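Local structure of terminal oxygenase component of carbazole (Janthinobacterium sp., 7BUG) at residues C132-L137 and P151-D156; V269-P274 and D279-E284; Q315-K320 and M324-F329. The protein catalyses, as the terminal oxygenase of carbazole 1,9a-dioxygenase, the angular dioxygenation of carbazole, using a Rieske [2Fe-2S] cluster and a mononuclear iron. All coordinates share one frame; numbering follows the deposited sequence.

Contact 1: C132-L137 and P151-D156; sequences CVFIYL and PNFLDD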
loop_
_atom_site.group_PDB
_atom_site.type_symbol
_atom_site.label_atom_id
_atom_site.label_comp_id
_atom_site.label_asym_id
_atom_site.label_seq_id
_atom_site.Cartn_x
_atom_site.Cartn_y
_atom_site.Cartn_z
ATOM N N CYS A 132 -8.812 -10.757 -33.275
ATOM C CA CYS A 132 -8.923 -10.123 -31.929
ATOM C C CYS A 132 -10.048 -10.784 -31.149
ATOM O O CYS A 132 -11.137 -11.069 -31.726
ATOM C CB CYS A 132 -9.186 -8.632 -32.031
ATOM S SG CYS A 132 -7.941 -7.766 -33.029
ATOM N N VAL A 133 -9.836 -10.970 -29.846
ATOM C CA VAL A 133 -10.845 -11.597 -28.969
ATOM C C VAL A 133 -11.597 -10.489 -28.243
ATOM O O VAL A 133 -10.957 -9.780 -27.446
ATOM C CB VAL A 133 -10.186 -12.555 -27.966
ATOM C CG1 VAL A 133 -11.177 -13.124 -26.958
ATOM C CG2 VAL A 133 -9.427 -13.658 -28.682
ATOM N N PHE A 134 -12.917 -10.435 -28.456
ATOM C CA PHE A 134 -13.785 -9.423 -27.808
ATOM C C PHE A 134 -14.695 -10.113 -26.807
ATOM O O PHE A 134 -15.319 -11.159 -27.141
ATOM C CB PHE A 134 -14.636 -8.736 -28.873
ATOM C CG PHE A 134 -13.910 -7.813 -29.794
ATOM C CD1 PHE A 134 -13.290 -8.247 -30.958
ATOM C CD2 PHE A 134 -13.818 -6.478 -29.469
ATOM C CE1 PHE A 134 -12.588 -7.347 -31.763
ATOM C CE2 PHE A 134 -13.191 -5.585 -30.324
ATOM C CZ PHE A 134 -12.603 -6.024 -31.479
ATOM N N ILE A 135 -14.817 -9.548 -25.615
ATOM C CA ILE A 135 -15.771 -10.011 -24.583
ATOM C C ILE A 135 -16.836 -8.937 -24.418
ATOM O O ILE A 135 -16.469 -7.767 -24.338
ATOM C CB ILE A 135 -15.027 -10.290 -23.261
ATOM C CG1 ILE A 135 -14.011 -11.408 -23.469
ATOM C CG2 ILE A 135 -15.990 -10.590 -22.122
ATOM C CD1 ILE A 135 -13.149 -11.671 -22.285
ATOM N N TYR A 136 -18.090 -9.348 -24.392
ATOM C CA TYR A 136 -19.205 -8.439 -24.074
ATOM C C TYR A 136 -19.350 -8.423 -22.572
ATOM O O TYR A 136 -19.865 -9.388 -22.018
ATOM C CB TYR A 136 -20.480 -8.904 -24.754
ATOM C CG TYR A 136 -21.606 -7.942 -24.480
ATOM C CD1 TYR A 136 -21.622 -6.697 -25.068
ATOM C CD2 TYR A 136 -22.634 -8.274 -23.605
ATOM C CE1 TYR A 136 -22.660 -5.815 -24.835
ATOM C CE2 TYR A 136 -23.688 -7.402 -23.395
ATOM C CZ TYR A 136 -23.700 -6.178 -24.022
ATOM O OH TYR A 136 -24.761 -5.342 -23.781
ATOM N N LEU A 137 -18.761 -7.427 -21.907
ATOM C CA LEU A 137 -18.832 -7.343 -20.430
ATOM C C LEU A 137 -20.159 -6.662 -20.087
ATOM O O LEU A 137 -20.197 -5.479 -19.880
ATOM C CB LEU A 137 -17.618 -6.625 -19.865
ATOM C CG LEU A 137 -17.242 -6.907 -18.415
ATOM C CD1 LEU A 137 -18.341 -6.559 -17.421
ATOM C CD2 LEU A 137 -16.812 -8.343 -18.216
ATOM N N PRO A 151 -15.705 2.560 -37.584
ATOM C CA PRO A 151 -15.970 2.238 -38.990
ATOM C C PRO A 151 -14.709 1.670 -39.678
ATOM O O PRO A 151 -13.594 2.117 -39.387
ATOM C CB PRO A 151 -16.364 3.587 -39.610
ATOM C CG PRO A 151 -16.722 4.487 -38.462
ATOM C CD PRO A 151 -15.939 3.970 -37.266
ATOM N N ASN A 152 -14.928 0.689 -40.565
ATOM C CA ASN A 152 -13.938 0.011 -41.457
ATOM C C ASN A 152 -13.175 -1.085 -40.716
ATOM O O ASN A 152 -12.525 -1.870 -41.362
ATOM C CB ASN A 152 -13.027 1.010 -42.200
ATOM C CG ASN A 152 -13.845 2.006 -43.016
ATOM O OD1 ASN A 152 -14.105 3.118 -42.575
ATOM N ND2 ASN A 152 -14.374 1.563 -44.153
ATOM N N PHE A 153 -13.190 -1.140 -39.375
ATOM C CA PHE A 153 -12.424 -2.167 -38.651
ATOM C C PHE A 153 -12.849 -3.562 -39.101
ATOM O O PHE A 153 -11.967 -4.429 -39.272
ATOM C CB PHE A 153 -12.595 -2.023 -37.149
ATOM C CG PHE A 153 -11.824 -3.043 -36.354
ATOM C CD1 PHE A 153 -10.465 -2.884 -36.176
ATOM C CD2 PHE A 153 -12.433 -4.175 -35.830
ATOM C CE1 PHE A 153 -9.726 -3.819 -35.469
ATOM C CE2 PHE A 153 -11.693 -5.121 -35.147
ATOM C CZ PHE A 153 -10.341 -4.906 -34.925
ATOM N N LEU A 154 -14.153 -3.764 -39.332
ATOM C CA LEU A 154 -14.688 -5.096 -39.723
ATOM C C LEU A 154 -14.836 -5.245 -41.253
ATOM O O LEU A 154 -15.423 -6.252 -41.688
ATOM C CB LEU A 154 -16.022 -5.309 -39.014
ATOM C CG LEU A 154 -15.949 -5.370 -37.488
ATOM C CD1 LEU A 154 -17.352 -5.444 -36.892
ATOM C CD2 LEU A 154 -15.102 -6.534 -37.004
ATOM N N ASP A 155 -14.335 -4.327 -42.066
ATOM C CA ASP A 155 -14.390 -4.497 -43.555
ATOM C C ASP A 155 -13.840 -5.881 -43.910
ATOM O O ASP A 155 -12.784 -6.230 -43.397
ATOM C CB ASP A 155 -13.663 -3.371 -44.288
ATOM C CG ASP A 155 -14.449 -2.078 -44.278
ATOM O OD1 ASP A 155 -15.574 -2.099 -43.741
ATOM O OD2 ASP A 155 -13.909 -1.055 -44.762
ATOM N N ASP A 156 -14.464 -6.587 -44.868
ATOM C CA ASP A 156 -14.013 -7.925 -45.315
ATOM C C ASP A 156 -12.499 -7.899 -45.602
ATOM O O ASP A 156 -11.823 -8.888 -45.264
ATOM C CB ASP A 156 -14.793 -8.388 -46.554
ATOM C CG ASP A 156 -14.396 -9.773 -47.047
ATOM O OD1 ASP A 156 -14.369 -10.704 -46.204
ATOM O OD2 ASP A 156 -14.063 -9.914 -48.266
#
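At the seam between the Rieske-domain sheet and the catalytic domain, F134 and C132 of strand 132-137 meet F153, which sits in the connecting loop ahead of strand 158-167. The loop turns through a type I beta turn from N152 to D155, and F153, its second residue, carries the whole contact from that side. C132 and F134, two residues apart, both direct their side chains at it. The rings of F134 and F153 arrive from opposite directions: CE2 of F153 comes to the edge of the F134 ring, near its plane, 3.9 Å from F134 CZ. On the F153 ring the C132 sulfur is an edge neighbour, with SG 4.2 Å from F153 CZ. The F153 side chain reaches this far because its CG stands anti to the backbone N (chi1 -180°), carrying the ring off the turn toward the strand. The turn itself is tied by N152 ND2 donating to D155 OD2 at 2.7 Å, nearly straight (168°) and to the syn side of the carboxylate, and by the backbone bond from D155 N to N152 O at 3.1 Å. F153 also meets F283 and W285 edge-to-face, and C132 and F153 both rest on I160 of strand 158-167. All three touching residues are buried, and they meet through ring carbons and a sulfur. The join is therefore apolar and modest in area, about 94 Å², with the polar groups of the turn kept behind the ring that makes it.

Contact 2: V269-P274 and D279-E284; sequences VLKVNP and DMMQFE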
loop_
_atom_site.group_PDB
_atom_site.type_symbol
_atom_site.label_atom_id
_atom_site.label_comp_id
_atom_site.label_asym_id
_atom_site.label_seq_id
_atom_site.Cartn_x
_atom_site.Cartn_y
_atom_site.Cartn_z
ATOM N N VAL A 269 -12.259 3.650 -28.146
ATOM C CA VAL A 269 -11.405 3.164 -29.242
ATOM C C VAL A 269 -11.219 4.317 -30.218
ATOM O O VAL A 269 -12.207 4.958 -30.663
ATOM C CB VAL A 269 -11.905 1.885 -29.935
ATOM C CG1 VAL A 269 -13.347 1.965 -30.338
ATOM C CG2 VAL A 269 -11.081 1.559 -31.141
ATOM N N LEU A 270 -9.955 4.579 -30.516
ATOM C CA LEU A 270 -9.508 5.654 -31.423
ATOM C C LEU A 270 -9.250 5.060 -32.809
ATOM O O LEU A 270 -8.638 3.979 -32.954
ATOM C CB LEU A 270 -8.219 6.255 -30.860
ATOM C CG LEU A 270 -7.660 7.488 -31.577
ATOM C CD1 LEU A 270 -8.446 8.735 -31.191
ATOM C CD2 LEU A 270 -6.185 7.685 -31.257
ATOM N N LYS A 271 -9.651 5.807 -33.836
ATOM C CA LYS A 271 -9.317 5.528 -35.243
ATOM C C LYS A 271 -8.563 6.719 -35.813
ATOM O O LYS A 271 -9.053 7.853 -35.721
ATOM C CB LYS A 271 -10.592 5.267 -36.032
ATOM C CG LYS A 271 -10.332 5.031 -37.513
ATOM C CD LYS A 271 -11.589 4.796 -38.306
ATOM C CE LYS A 271 -11.333 4.803 -39.788
ATOM N NZ LYS A 271 -12.568 4.534 -40.558
ATOM N N VAL A 272 -7.398 6.428 -36.381
ATOM C CA VAL A 272 -6.578 7.478 -37.042
ATOM C C VAL A 272 -6.288 7.015 -38.461
ATOM O O VAL A 272 -5.716 5.930 -38.647
ATOM C CB VAL A 272 -5.267 7.745 -36.296
ATOM C CG1 VAL A 272 -4.485 8.883 -36.963
ATOM C CG2 VAL A 272 -5.468 7.996 -34.820
ATOM N N ASN A 273 -6.749 7.806 -39.410
ATOM C CA ASN A 273 -6.737 7.423 -40.836
ATOM C C ASN A 273 -6.213 8.572 -41.678
ATOM O O ASN A 273 -6.798 9.657 -41.635
ATOM C CB ASN A 273 -8.154 7.137 -41.330
ATOM C CG ASN A 273 -8.137 6.609 -42.744
ATOM O OD1 ASN A 273 -7.174 5.984 -43.177
ATOM N ND2 ASN A 273 -9.214 6.839 -43.452
ATOM N N PRO A 274 -5.141 8.372 -42.468
ATOM C CA PRO A 274 -4.303 7.182 -42.424
ATOM C C PRO A 274 -3.212 7.343 -41.350
ATOM O O PRO A 274 -2.894 8.430 -40.948
ATOM C CB PRO A 274 -3.732 7.142 -43.862
ATOM C CG PRO A 274 -3.601 8.573 -44.264
ATOM C CD PRO A 274 -4.693 9.308 -43.513
ATOM N N ASP A 279 -1.277 4.375 -46.502
ATOM C CA ASP A 279 -1.950 3.166 -47.023
ATOM C C ASP A 279 -2.570 2.357 -45.875
ATOM O O ASP A 279 -3.169 1.263 -46.119
ATOM C CB ASP A 279 -0.947 2.345 -47.842
ATOM C CG ASP A 279 0.201 1.785 -47.005
ATOM O OD1 ASP A 279 0.636 2.480 -46.079
ATOM O OD2 ASP A 279 0.630 0.624 -47.260
ATOM N N MET A 280 -2.465 2.847 -44.643
ATOM C CA MET A 280 -2.962 2.032 -43.507
ATOM C C MET A 280 -3.675 2.919 -42.485
ATOM O O MET A 280 -3.653 4.141 -42.606
ATOM C CB MET A 280 -1.827 1.196 -42.914
ATOM C CG MET A 280 -0.748 1.932 -42.239
ATOM S SD MET A 280 0.802 0.891 -42.171
ATOM C CE MET A 280 0.251 -0.716 -41.689
ATOM N N MET A 281 -4.342 2.301 -41.511
ATOM C CA MET A 281 -4.997 3.082 -40.455
ATOM C C MET A 281 -4.740 2.448 -39.093
ATOM O O MET A 281 -4.329 1.309 -39.030
ATOM C CB MET A 281 -6.496 3.252 -40.699
ATOM C CG MET A 281 -7.229 2.023 -41.010
ATOM S SD MET A 281 -8.897 2.448 -41.699
ATOM C CE MET A 281 -8.521 2.764 -43.424
ATOM N N GLN A 282 -4.858 3.263 -38.054
ATOM C CA GLN A 282 -4.597 2.765 -36.694
ATOM C C GLN A 282 -5.909 2.732 -35.910
ATOM O O GLN A 282 -6.619 3.729 -35.902
ATOM C CB GLN A 282 -3.499 3.601 -36.049
ATOM C CG GLN A 282 -3.136 3.147 -34.654
ATOM C CD GLN A 282 -1.744 3.530 -34.191
ATOM O OE1 GLN A 282 -0.878 3.839 -35.012
ATOM N NE2 GLN A 282 -1.512 3.517 -32.876
ATOM N N PHE A 283 -6.183 1.611 -35.264
ATOM C CA PHE A 283 -7.328 1.519 -34.330
ATOM C C PHE A 283 -6.765 1.077 -32.986
ATOM O O PHE A 283 -6.086 0.044 -32.909
ATOM C CB PHE A 283 -8.369 0.513 -34.819
ATOM C CG PHE A 283 -8.791 0.538 -36.272
ATOM C CD1 PHE A 283 -8.114 -0.222 -37.226
ATOM C CD2 PHE A 283 -9.898 1.270 -36.687
ATOM C CE1 PHE A 283 -8.549 -0.255 -38.548
ATOM C CE2 PHE A 283 -10.336 1.212 -38.004
ATOM C CZ PHE A 283 -9.680 0.425 -38.918
ATOM N N GLU A 284 -7.006 1.846 -31.928
ATOM C CA GLU A 284 -6.438 1.458 -30.637
ATOM C C GLU A 284 -7.510 1.631 -29.551
ATOM O O GLU A 284 -8.197 2.658 -29.462
ATOM C CB GLU A 284 -5.119 2.193 -30.348
ATOM C CG GLU A 284 -5.247 3.670 -30.288
ATOM C CD GLU A 284 -3.911 4.342 -29.918
ATOM O OE1 GLU A 284 -2.870 3.795 -30.371
ATOM O OE2 GLU A 284 -3.915 5.291 -29.146
#
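L270 and V272 pair with E284 and Q282 through four backbone hydrogen bonds, making strands 269-273 and 281-284 an antiparallel ladder. In the L270-E284 pair, L270 N gives to E284 O at 2.8 Å; in the V272-Q282 pair, V272 N reaches Q282 O at 2.8 Å. Each pair is closed by the reciprocal bond, and K271 and F283 form the non-hydrogen-bonded pair between them. A CA-H...O contact adds to this, F283 CA lying 3.1 Å from L270 O.

Side-chain packing centres on K271 and F283, which share a face of the sheet and run alongside each other. With CG anti to the backbone N (chi1 177°) and the chain extended beyond it, K271 lays its methylenes beside the ring, CD 3.8 Å from F283 CE2. M281 SD meets K271 CE at 3.9 Å. Separately, the bend at chi3 (83°) turns the M281 methyl to a polar neighbour, with CE 3.5 Å from N273 OD1.

Polar ends are settled beyond the ladder or along one strand. K271 NZ donates to P151 O, and replacing K271 by an alanine would probably leave that carbonyl without this donor and open a gap beside the F283 ring. On the face of L270 and V272, Q282 NE2 gives to E284 OE1 at 2.9 Å, approaching from above the carboxylate plane; Y286 OH bonds E284 OE2 and Y296 OH bonds E284 OE1, and N330 takes another bond from Q282 NE2. E284 comes within about 5 Å of iron ligand D333, side chain to side chain. The arrangement is a beta hairpin within the seven-stranded antiparallel sheet of the Bet v 1-like catalytic domain, here bordering the mononuclear iron site.

Contact 3: Q315-K320 and M324-F329; sequences QEFESK and MALEGF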
loop_
_atom_site.group_PDB
_atom_site.type_symbol
_atom_site.label_atom_id
_atom_site.label_comp_id
_atom_site.label_asym_id
_atom_site.label_seq_id
_atom_site.Cartn_x
_atom_site.Cartn_y
_atom_site.Cartn_z
ATOM N N GLN A 315 4.891 -8.804 -43.167
ATOM C CA GLN A 315 6.361 -8.649 -43.174
ATOM C C GLN A 315 6.704 -7.187 -42.870
ATOM O O GLN A 315 7.592 -6.990 -42.034
ATOM C CB GLN A 315 6.922 -9.196 -44.491
ATOM C CG GLN A 315 6.981 -10.718 -44.441
ATOM C CD GLN A 315 6.989 -11.360 -45.808
ATOM O OE1 GLN A 315 7.326 -10.727 -46.812
ATOM N NE2 GLN A 315 6.603 -12.630 -45.854
ATOM N N GLU A 316 5.995 -6.227 -43.464
ATOM C CA GLU A 316 6.240 -4.785 -43.192
ATOM C C GLU A 316 5.842 -4.487 -41.736
ATOM O O GLU A 316 6.488 -3.627 -41.097
ATOM C CB GLU A 316 5.453 -3.841 -44.103
ATOM C CG GLU A 316 5.839 -3.823 -45.569
ATOM C CD GLU A 316 5.075 -2.791 -46.387
ATOM O OE1 GLU A 316 4.671 -1.737 -45.821
ATOM O OE2 GLU A 316 4.864 -3.041 -47.587
ATOM N N PHE A 317 4.730 -5.060 -41.249
ATOM C CA PHE A 317 4.324 -4.833 -39.829
ATOM C C PHE A 317 5.476 -5.229 -38.892
ATOM O O PHE A 317 5.865 -4.406 -37.992
ATOM C CB PHE A 317 3.015 -5.548 -39.497
ATOM C CG PHE A 317 2.569 -5.394 -38.057
ATOM C CD1 PHE A 317 1.828 -4.302 -37.655
ATOM C CD2 PHE A 317 2.860 -6.361 -37.133
ATOM C CE1 PHE A 317 1.390 -4.205 -36.342
ATOM C CE2 PHE A 317 2.442 -6.270 -35.818
ATOM C CZ PHE A 317 1.671 -5.195 -35.439
ATOM N N GLU A 318 6.012 -6.431 -39.058
ATOM C CA GLU A 318 7.014 -6.996 -38.110
ATOM C C GLU A 318 8.319 -6.200 -38.232
ATOM O O GLU A 318 8.988 -5.968 -37.209
ATOM C CB GLU A 318 7.233 -8.494 -38.332
ATOM C CG GLU A 318 6.153 -9.364 -37.701
ATOM C CD GLU A 318 5.928 -9.242 -36.191
ATOM O OE1 GLU A 318 6.887 -8.925 -35.444
ATOM O OE2 GLU A 318 4.782 -9.478 -35.756
ATOM N N SER A 319 8.672 -5.820 -39.451
ATOM C CA SER A 319 10.012 -5.269 -39.771
ATOM C C SER A 319 10.005 -3.764 -39.521
ATOM O O SER A 319 11.031 -3.241 -39.177
ATOM C CB SER A 319 10.434 -5.614 -41.179
ATOM O OG SER A 319 9.762 -4.833 -42.163
ATOM N N LYS A 320 8.873 -3.087 -39.703
ATOM C CA LYS A 320 8.870 -1.617 -39.726
ATOM C C LYS A 320 7.775 -1.078 -38.802
ATOM O O LYS A 320 8.127 -0.300 -37.937
ATOM C CB LYS A 320 8.701 -1.084 -41.145
ATOM C CG LYS A 320 8.751 0.430 -41.258
ATOM C CD LYS A 320 9.336 0.918 -42.570
ATOM C CE LYS A 320 10.693 0.309 -42.900
ATOM N NZ LYS A 320 10.915 0.225 -44.364
ATOM N N MET A 324 8.622 0.796 -35.251
ATOM C CA MET A 324 8.834 2.234 -35.539
ATOM C C MET A 324 7.659 3.060 -34.998
ATOM O O MET A 324 7.868 4.189 -34.538
ATOM C CB MET A 324 8.958 2.492 -37.029
ATOM C CG MET A 324 9.574 3.815 -37.324
ATOM S SD MET A 324 9.784 4.004 -39.124
ATOM C CE MET A 324 9.776 5.774 -39.293
ATOM N N ALA A 325 6.446 2.528 -35.115
ATOM C CA ALA A 325 5.198 3.293 -34.883
ATOM C C ALA A 325 4.555 2.810 -33.573
ATOM O O ALA A 325 4.439 3.645 -32.641
ATOM C CB ALA A 325 4.277 3.102 -36.074
ATOM N N LEU A 326 4.084 1.553 -33.527
ATOM C CA LEU A 326 3.372 1.029 -32.327
ATOM C C LEU A 326 4.268 1.168 -31.105
ATOM O O LEU A 326 3.771 1.522 -30.038
ATOM C CB LEU A 326 2.896 -0.404 -32.506
ATOM C CG LEU A 326 1.835 -0.590 -33.599
ATOM C CD1 LEU A 326 1.188 -1.969 -33.449
ATOM C CD2 LEU A 326 0.803 0.515 -33.570
ATOM N N GLU A 327 5.577 0.975 -31.265
ATOM C CA GLU A 327 6.506 1.151 -30.123
ATOM C C GLU A 327 7.145 2.529 -30.200
ATOM O O GLU A 327 6.917 3.339 -29.300
ATOM C CB GLU A 327 7.501 -0.005 -30.120
ATOM C CG GLU A 327 6.858 -1.298 -29.718
ATOM C CD GLU A 327 7.615 -2.578 -30.027
ATOM O OE1 GLU A 327 8.736 -2.493 -30.551
ATOM O OE2 GLU A 327 7.084 -3.658 -29.755
ATOM N N GLY A 328 7.864 2.844 -31.281
ATOM C CA GLY A 328 8.724 4.045 -31.383
ATOM C C GLY A 328 7.972 5.368 -31.478
ATOM O O GLY A 328 8.586 6.442 -31.294
ATOM N N PHE A 329 6.679 5.364 -31.786
ATOM C CA PHE A 329 5.872 6.598 -31.713
ATOM C C PHE A 329 5.011 6.570 -30.444
ATOM O O PHE A 329 5.005 7.551 -29.643
ATOM C CB PHE A 329 5.039 6.724 -32.986
ATOM C CG PHE A 329 4.259 7.980 -33.132
ATOM C CD1 PHE A 329 4.815 9.110 -33.710
ATOM C CD2 PHE A 329 2.940 8.045 -32.706
ATOM C CE1 PHE A 329 4.051 10.246 -33.918
ATOM C CE2 PHE A 329 2.211 9.206 -32.851
ATOM C CZ PHE A 329 2.758 10.312 -33.455
#
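F317 holds CG opposite its backbone N (chi1 178°), while L326 holds CG opposite its carbonyl carbon (chi1 -65°); these settings bring the phenylalanine ring and the leucine methyl together on one side of the helix. The two side chains cross at about a right angle. One methyl does the touching: L326 CD1 lies 3.7 Å from F317 CE1 and 3.8 Å from F317 CZ, so it meets the CE1-CZ end of the ring obliquely.

The backbone link lies elsewhere on the helix. M324 N donates to K320 O at 2.9 Å. M324 CB crowds the same oxygen, 3.1 Å from K320 O. Wider pi-type turns occur at 317-320 and 324-327, on both sides of this ordinary four-residue step. Earlier along the helix, Q315 O accepts from both S319 N and S319 OG, which reach it from opposite faces of its plane; the hydroxyl bond measures 3.1 Å.

L326 and F317 both rest on L300 of strand 293-303, so their pair packs this helix against the catalytic sheet. M324 and A325 touch L192 of helix 191-195, and farther along the chain F329 stacks on the iron ligand H187, which places the end of helix 307-327 close to the metal site.

Overall arrangement
Along the chain the three contacts follow in series, each closing before the next opens. Contact 1 links strand 132-137 of the six-stranded sheet to the loop leading into the catalytic sheet, whose central hairpin forms contact 2; their centres are 14 Å apart, and they touch where F153 CD1 lies 3.7 Å from F283 CD1. Contact 3, within helix 307-327, is also centred 14 Å from contact 2 and meets it through L326 CD2, 3.9 Å from Q282 NE2. Contacts 1 and 3 stay about 10 Å apart at their nearest atoms. The hairpin thus lies between the domain seam and the helix, with the mononuclear iron site beside it.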